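Side-chain contacts in ribonucleoside-diphosphate reductase subunit beta (Bacillus halodurans C-125, PDB 2RCC), which probably supplies the precursors of DNA synthesis, as the iron-binding small subunit of an enzyme that turns ribonucleoside diphosphates into deoxyribonucleotides: residues 82-85 against 86-90; 127-130 against 131-135; 248-251 against 252-256; 271-274 against 275-278. All coordinates share one frame; numbering follows the deposited sequence. Where two conformers were deposited one is given.

Contact 1: 82-85 against 86-90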
# COMPACT_ATOMS: atom_id res chain seq x y z
N ILE A 82 -6.36 -22.92 -8.83
CA ILE A 82 -6.90 -21.55 -8.86
C ILE A 82 -7.82 -21.32 -7.65
O ILE A 82 -7.74 -20.26 -7.04
CB ILE A 82 -7.57 -21.18 -10.24
CG1 ILE A 82 -7.46 -19.68 -10.47
CG2 ILE A 82 -9.03 -21.73 -10.40
CD1 ILE A 82 -5.99 -19.26 -10.84
N GLY A 83 -8.64 -22.33 -7.30
CA GLY A 83 -9.52 -22.31 -6.13
C GLY A 83 -8.76 -22.07 -4.82
O GLY A 83 -9.17 -21.24 -4.01
N LEU A 84 -7.64 -22.78 -4.63
CA LEU A 84 -6.80 -22.63 -3.44
C LEU A 84 -6.20 -21.23 -3.40
O LEU A 84 -6.23 -20.57 -2.35
CB LEU A 84 -5.65 -23.64 -3.43
CG LEU A 84 -4.76 -23.60 -2.18
CD1 LEU A 84 -5.57 -23.71 -0.88
CD2 LEU A 84 -3.73 -24.64 -2.26
N LEU A 85 -5.63 -20.80 -4.53
CA LEU A 85 -5.05 -19.45 -4.64
C LEU A 85 -6.09 -18.36 -4.32
O LEU A 85 -5.77 -17.41 -3.62
CB LEU A 85 -4.42 -19.24 -6.03
CG LEU A 85 -3.13 -20.05 -6.27
CD1 LEU A 85 -2.73 -20.01 -7.74
CD2 LEU A 85 -2.01 -19.55 -5.40
N ALA A 86 -7.32 -18.52 -4.82
CA ALA A 86 -8.41 -17.61 -4.52
C ALA A 86 -8.84 -17.72 -3.05
O ALA A 86 -9.12 -16.71 -2.43
CB ALA A 86 -9.60 -17.87 -5.44
N PHE A 87 -8.85 -18.94 -2.51
CA PHE A 87 -9.25 -19.23 -1.10
C PHE A 87 -8.30 -18.71 -0.04
O PHE A 87 -8.76 -18.36 1.03
CB PHE A 87 -9.41 -20.76 -0.90
CG PHE A 87 -9.80 -21.19 0.53
CD1 PHE A 87 -11.12 -21.23 0.92
CD2 PHE A 87 -8.82 -21.56 1.46
CE1 PHE A 87 -11.48 -21.61 2.22
CE2 PHE A 87 -9.17 -21.94 2.75
CZ PHE A 87 -10.50 -21.97 3.13
N LEU A 88 -7.00 -18.67 -0.31
CA LEU A 88 -6.00 -18.27 0.69
C LEU A 88 -6.16 -16.87 1.30
O LEU A 88 -5.65 -16.63 2.40
CB LEU A 88 -4.55 -18.50 0.20
CG LEU A 88 -4.08 -19.96 0.18
CD1 LEU A 88 -2.73 -20.00 -0.44
CD2 LEU A 88 -4.04 -20.63 1.55
N ASP A 89 -6.85 -15.95 0.62
CA ASP A 89 -7.18 -14.66 1.25
C ASP A 89 -7.93 -14.89 2.58
O ASP A 89 -7.59 -14.27 3.58
CB ASP A 89 -8.07 -13.81 0.36
N SER A 90 -8.90 -15.82 2.55
CA SER A 90 -9.77 -16.19 3.68
C SER A 90 -9.07 -16.65 4.95
O SER A 90 -9.35 -16.13 6.03
CB SER A 90 -10.73 -17.32 3.28
OG SER A 90 -11.34 -17.06 2.03

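Contact 2: 127-130 against 131-135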
# COMPACT_ATOMS: atom_id res chain seq x y z
N SER A 127 -9.74 -14.77 -8.06
CA SER A 127 -11.20 -14.82 -8.11
C SER A 127 -11.75 -14.54 -9.48
O SER A 127 -12.71 -15.15 -9.88
CB SER A 127 -11.84 -13.81 -7.14
OG SER A 127 -11.51 -14.19 -5.83
N TYR A 128 -11.18 -13.56 -10.14
CA TYR A 128 -11.57 -13.17 -11.50
C TYR A 128 -11.44 -14.34 -12.52
O TYR A 128 -12.31 -14.53 -13.38
CB TYR A 128 -10.71 -11.97 -11.90
CG TYR A 128 -10.92 -11.36 -13.26
CD1 TYR A 128 -11.74 -10.23 -13.44
CD2 TYR A 128 -10.21 -11.83 -14.35
CE1 TYR A 128 -11.89 -9.64 -14.70
CE2 TYR A 128 -10.36 -11.26 -15.62
CZ TYR A 128 -11.18 -10.17 -15.79
OH TYR A 128 -11.29 -9.59 -17.05
N VAL A 129 -10.34 -15.08 -12.43
CA VAL A 129 -10.13 -16.26 -13.26
C VAL A 129 -11.20 -17.32 -12.92
O VAL A 129 -11.91 -17.80 -13.79
CB VAL A 129 -8.70 -16.85 -13.09
CG1 VAL A 129 -8.56 -18.23 -13.76
CG2 VAL A 129 -7.64 -15.89 -13.62
N LEU A 130 -11.35 -17.64 -11.64
CA LEU A 130 -12.31 -18.66 -11.21
C LEU A 130 -13.77 -18.30 -11.62
O LEU A 130 -14.48 -19.14 -12.20
CB LEU A 130 -12.14 -18.92 -9.72
CG LEU A 130 -12.86 -20.11 -9.09
CD1 LEU A 130 -12.43 -21.40 -9.74
CD2 LEU A 130 -12.64 -20.14 -7.59
N SER A 131 -14.17 -17.05 -11.42
CA SER A 131 -15.52 -16.60 -11.75
C SER A 131 -15.78 -16.49 -13.25
O SER A 131 -16.93 -16.44 -13.67
CB SER A 131 -15.84 -15.27 -11.06
OG SER A 131 -14.98 -14.26 -11.52
N SER A 132 -14.73 -16.46 -14.07
CA SER A 132 -14.89 -16.44 -15.55
C SER A 132 -15.13 -17.86 -16.12
O SER A 132 -15.57 -18.02 -17.27
CB SER A 132 -13.62 -15.88 -16.23
OG SER A 132 -13.30 -14.59 -15.75
N LEU A 133 -14.80 -18.87 -15.33
CA LEU A 133 -14.80 -20.26 -15.75
C LEU A 133 -15.83 -21.18 -15.10
O LEU A 133 -16.25 -22.13 -15.75
CB LEU A 133 -13.39 -20.84 -15.49
CG LEU A 133 -12.21 -20.18 -16.18
CD1 LEU A 133 -10.89 -20.86 -15.79
CD2 LEU A 133 -12.42 -20.20 -17.66
N VAL A 134 -16.19 -20.95 -13.82
CA VAL A 134 -17.14 -21.85 -13.12
C VAL A 134 -18.26 -21.04 -12.48
O VAL A 134 -18.03 -19.89 -12.14
CB VAL A 134 -16.44 -22.75 -12.06
CG1 VAL A 134 -15.32 -23.60 -12.70
CG2 VAL A 134 -15.91 -21.96 -10.91
N PRO A 135 -19.48 -21.62 -12.37
CA PRO A 135 -20.57 -20.89 -11.68
C PRO A 135 -20.33 -20.76 -10.17
O PRO A 135 -19.51 -21.50 -9.63
CB PRO A 135 -21.79 -21.75 -11.97
CG PRO A 135 -21.27 -23.07 -12.38
CD PRO A 135 -19.92 -22.90 -12.94

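Contact 3: 248-251 against 252-256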
# COMPACT_ATOMS: atom_id res chain seq x y z
N THR A 248 22.56 -22.12 8.94
CA THR A 248 21.83 -23.37 9.20
C THR A 248 20.32 -23.14 9.20
O THR A 248 19.59 -23.91 8.57
CB THR A 248 22.26 -23.99 10.55
OG1 THR A 248 23.65 -24.30 10.49
CG2 THR A 248 21.49 -25.27 10.83
N PHE A 249 19.85 -22.11 9.88
CA PHE A 249 18.43 -21.72 9.84
C PHE A 249 17.86 -21.55 8.40
O PHE A 249 16.78 -22.08 8.06
CB PHE A 249 18.17 -20.43 10.63
CG PHE A 249 16.74 -19.94 10.52
CD1 PHE A 249 15.76 -20.49 11.33
CD2 PHE A 249 16.37 -18.98 9.58
CE1 PHE A 249 14.45 -20.09 11.24
CE2 PHE A 249 15.05 -18.57 9.48
CZ PHE A 249 14.08 -19.12 10.31
N VAL A 250 18.56 -20.78 7.57
CA VAL A 250 18.14 -20.53 6.19
C VAL A 250 18.14 -21.84 5.38
O VAL A 250 17.18 -22.14 4.69
CB VAL A 250 19.02 -19.45 5.53
CG1 VAL A 250 18.72 -19.30 4.03
CG2 VAL A 250 18.79 -18.12 6.23
N LYS A 251 19.19 -22.64 5.52
CA LYS A 251 19.30 -23.89 4.78
C LYS A 251 18.16 -24.84 5.20
O LYS A 251 17.43 -25.32 4.36
CB LYS A 251 20.70 -24.52 4.98
CG LYS A 251 21.12 -25.45 3.85
CD LYS A 251 22.57 -25.95 3.96
CE LYS A 251 22.77 -26.94 5.11
NZ LYS A 251 24.05 -27.71 5.00
N THR A 252 17.99 -25.04 6.50
CA THR A 252 16.94 -25.89 7.04
C THR A 252 15.52 -25.45 6.66
O THR A 252 14.69 -26.29 6.24
CB THR A 252 17.07 -25.91 8.58
OG1 THR A 252 18.29 -26.58 8.91
CG2 THR A 252 15.92 -26.67 9.22
N THR A 253 15.26 -24.15 6.77
CA THR A 253 13.95 -23.59 6.45
C THR A 253 13.63 -23.72 4.96
O THR A 253 12.52 -24.12 4.61
CB THR A 253 13.83 -22.14 6.97
OG1 THR A 253 14.17 -22.16 8.37
CG2 THR A 253 12.41 -21.60 6.78
N LEU A 254 14.60 -23.40 4.09
CA LEU A 254 14.44 -23.62 2.64
C LEU A 254 14.22 -25.09 2.28
O LEU A 254 13.38 -25.39 1.44
CB LEU A 254 15.64 -23.09 1.86
CG LEU A 254 15.75 -21.56 1.77
CD1 LEU A 254 17.10 -21.18 1.21
CD2 LEU A 254 14.61 -20.95 0.98
N MSE A 255 14.94 -26.00 2.92
CA MSE A 255 14.75 -27.44 2.66
C MSE A 255 13.39 -27.95 3.10
O MSE A 255 12.76 -28.73 2.39
CB MSE A 255 15.83 -28.29 3.33
CG MSE A 255 17.23 -28.07 2.77
SE MSE A 255 18.65 -28.97 3.75
CE MSE A 255 17.95 -29.21 5.54
N LYS A 256 12.92 -27.51 4.27
CA LYS A 256 11.59 -27.89 4.77
C LYS A 256 10.51 -27.35 3.86
O LYS A 256 9.53 -28.05 3.55
CB LYS A 256 11.38 -27.37 6.20
CG LYS A 256 10.09 -27.84 6.86

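Contact 4: 271-274 against 275-278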
# COMPACT_ATOMS: atom_id res chain seq x y z
N ASP A 271 1.76 -37.39 -11.09
CA ASP A 271 2.08 -37.88 -12.43
C ASP A 271 0.84 -37.87 -13.35
O ASP A 271 0.78 -38.62 -14.30
CB ASP A 271 2.71 -39.29 -12.33
CG ASP A 271 1.75 -40.36 -11.77
OD1 ASP A 271 0.66 -40.01 -11.28
OD2 ASP A 271 2.12 -41.55 -11.79
N LYS A 272 -0.14 -37.02 -13.07
CA LYS A 272 -1.43 -37.05 -13.77
C LYS A 272 -1.60 -36.05 -14.92
O LYS A 272 -2.60 -36.11 -15.66
CB LYS A 272 -2.55 -36.76 -12.76
CG LYS A 272 -2.76 -37.83 -11.66
CD LYS A 272 -3.61 -38.98 -12.16
CE LYS A 272 -3.68 -40.20 -11.20
NZ LYS A 272 -4.21 -39.84 -9.86
N ILE A 273 -0.63 -35.17 -15.11
CA ILE A 273 -0.79 -34.08 -16.08
C ILE A 273 0.18 -34.21 -17.23
O ILE A 273 1.39 -34.19 -17.00
CB ILE A 273 -0.60 -32.71 -15.40
CG1 ILE A 273 -1.62 -32.53 -14.26
CG2 ILE A 273 -0.71 -31.57 -16.44
CD1 ILE A 273 -3.15 -32.53 -14.74
N PRO A 274 -0.33 -34.32 -18.45
CA PRO A 274 0.55 -34.38 -19.60
C PRO A 274 1.55 -33.21 -19.63
O PRO A 274 1.19 -32.08 -19.35
CB PRO A 274 -0.44 -34.28 -20.79
CG PRO A 274 -1.73 -34.86 -20.24
CD PRO A 274 -1.76 -34.37 -18.85
N GLY A 275 2.79 -33.50 -19.92
CA GLY A 275 3.78 -32.45 -19.98
C GLY A 275 4.53 -32.15 -18.70
O GLY A 275 5.52 -31.45 -18.79
N ILE A 276 4.07 -32.68 -17.55
CA ILE A 276 4.74 -32.46 -16.28
C ILE A 276 5.29 -33.78 -15.75
O ILE A 276 4.53 -34.67 -15.39
CB ILE A 276 3.80 -31.85 -15.22
CG1 ILE A 276 3.15 -30.55 -15.72
CG2 ILE A 276 4.55 -31.59 -13.92
CD1 ILE A 276 4.12 -29.44 -16.00
N ASN A 277 6.62 -33.92 -15.75
CA ASN A 277 7.28 -35.11 -15.20
C ASN A 277 7.51 -34.76 -13.73
O ASN A 277 8.11 -33.73 -13.43
CB ASN A 277 8.59 -35.44 -15.94
CG ASN A 277 9.42 -36.49 -15.22
OD1 ASN A 277 10.22 -36.16 -14.37
ND2 ASN A 277 9.25 -37.76 -15.60
N PRO A 278 7.01 -35.58 -12.81
CA PRO A 278 7.20 -35.24 -11.40
C PRO A 278 8.65 -35.16 -10.92
O PRO A 278 8.93 -34.33 -10.07
CB PRO A 278 6.42 -36.33 -10.66
CG PRO A 278 6.20 -37.40 -11.62
CD PRO A 278 6.22 -36.82 -12.99
O HOH W 1 1.96 -34.79 -13.99

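Contact 1: 82-85 against 86-90
The backbone N of Phe87 donates to Gly83 O at 2.8 Å, the shortest hydrogen bond between 82-85 and 86-90. Two more bonds of the same four-residue spacing flank it. Ala86 N reaches Ile82 O, and Leu88 N reaches Leu84 O. CB atoms lie close to two of these carbonyls. Ala86 CB is 3.4 Å from Ile82 O, and Phe87 CB is 3.2 Å from Gly83 O. The side-chain meeting across the turn is between Leu84 and Leu88. In Leu88, CG lies opposite its own carbonyl carbon (chi1 -75°), which turns the branch point back along the helix. Leu88 CG then sits 3.4 Å from Leu84 O and 4.2 Å from Leu84 CD1. Of the two Leu84 methyls, CD1 does the touching, and the two leucines cross obliquely. The ring of Phe87 takes a different course. With CG anti to the backbone N (chi1 179°), it swings away from 82-85 and packs on Phe143 and Leu152. The leucine pair also meets Leu152. Leu85 reaches Tyr126, and shares Phe190 with Leu84 and Leu88. Beyond the leucines the chain tightens: Phe87 O accepts Ser90 N at 3.0 Å, and a weak bond from Ser90 OG reaches the same oxygen. These residues form the last turn of helix 72-87 and the helically shaped residues after it, in the ferritin-like helical fold of ribonucleotide reductase small subunits. The segment carries Asp89, by similarity a ligand of the first iron, whose carboxylate is not modelled.

Contact 2: 127-130 against 131-135
Ser132 OG donates to Tyr128 O at 2.6 Å, one turn back along the helix. A chi1 of -56° keeps the hydroxyl near its own backbone N, from where it folds back onto that carbonyl. Ser132 N has a better partner in Val129 O, at 3.1 Å, and makes only a weak bond to Tyr128 O. With an alanine here, Tyr128 O is likely to lose its short bond and keep the weak backbone one within this turn. Ser127 O takes Ser131 N at 2.8 Å. Ser131 OG adds a second bond from the opposite face of the carbonyl, but this residue has two deposited conformers, so that bond is doubtful. The mixture of three- and four-residue bonds marks the C-terminal end of helix 106-133, a few residues past Tyr126, the active-site residue by similarity. Leu130 O there receives two donors. Val134 N comes in at 3.0 Å, close to the line of the C=O bond, and Leu133 N lies above the carbonyl plane at 3.2 Å. The apolar side chains pair four residues apart. Leu130 CD1 meets Val134 CG2 at 3.7 Å, while Val129 CG1 lies alongside Leu133 CD1. Tyr128 OH is satisfied by Ile58 O, away from this helix end.

Contact 3: 248-251 against 252-256
Thr252 bonds the carbonyl of Thr248 twice. Thr248 O accepts Thr252 N at 2.8 Å, nearly in line with the C=O bond, and Thr252 OG1 at 3.0 Å from above the carbonyl plane. Lys251 meets Met255, which is selenomethionine in this crystal. Lys251 O accepts Met255 N, and Met255 CG lies 3.2 Å from that oxygen. Both residues touch Pro301. The lysine has two deposited conformers, so the course of its side chain past the selenium is doubtful. One residue after Thr252, Thr253 meets Phe249 through a carbonyl and through a ring. Thr253 OG1 donates to Phe249 O at 2.6 Å. Thr253 N bonds the same oxygen at 2.9 Å, from the other face of the carbonyl plane. These are classic intrahelical threonine bonds, each hydroxyl returning to the carbonyl four residues earlier, here in helix 244-268 of the ferritin-like bundle. The chi1 of Thr253, -53°, bends OG1 back toward the preceding turn. There it also lies 3.5 Å above the plane of the Phe249 ring, over its centre. With its proton given to the carbonyl, OG1 probably presents oxygen rather than O-H to the ring. Loss of the Phe249 ring to a smaller side chain such as alanine would probably uncover this side of Thr253 OG1 and open a gap against Tyr181, which packs on both residues. The two threonines look different ways: Thr253 packs on helix 172-187, whereas Thr252 is exposed. Val250 CG1 lies alongside Leu254 CD1 at 3.8 Å, and Leu254 continues onto Arg292 and Ala293.

Contact 4: 271-274 against 275-278
Residues Ile273 to Ile276 form a type II beta turn, closed by Ile276 N donating to Ile273 O at 3.1 Å, and the arms on its two sides run nearly antiparallel, 167° apart. Gly275 takes a positive phi of 91°. A CB there would lie 2.4 Å from Pro274 O, a clash that glycine avoids. Pro274 and Gly275 fill the two central positions, the usual Pro-Gly pairing of this turn type. Water 1 bridges the arms above the turn: it accepts from Ile273 N at 2.8 Å and lies 2.9 Å from Ile276 O, to which it can donate. The turn reverses the chain between helices 244-268 and 278-295. Asn277 is the N-cap of the second helix, its OD1 bonded to Asp280 N, and Pro278 begins that helix. Ile273 and Ile276 point the same way and lie side by side. Ile273 CG2 is 4.1 Å from Ile276 CG1, a distance that rests on one of two deposited conformers of Ile276. Both residues reach Asn199, whose ND2 bonds Pro274 O, and Ile273 also packs on Ala77. At the open end of the arms Asp271 CB touches Pro278 CG at 4.0 Å. The carboxylate of Asp271 takes no part in this meeting.

Overall arrangement
The four contacts follow one another in series, and none nests within or crosses another. Each joins neighbouring residues, so none closes a long loop. Contact 1 lies in the last turns of helix 72-87. Contact 2 ends helix 106-133 and packs directly on contact 1, with Ile82 CG2 3.5 Å from Leu130 CD1. Contact 3 comes much later, in helix 244-268, on the opposite side of the chain's centre from contact 2; their centres are about 36 Å apart. Contact 4 turns the chain from that helix into helix 278-295. It does not touch contact 1, but it packs on the start of helix 72-87 (Thr73, Glu74, Ala77), whose far end holds contact 1.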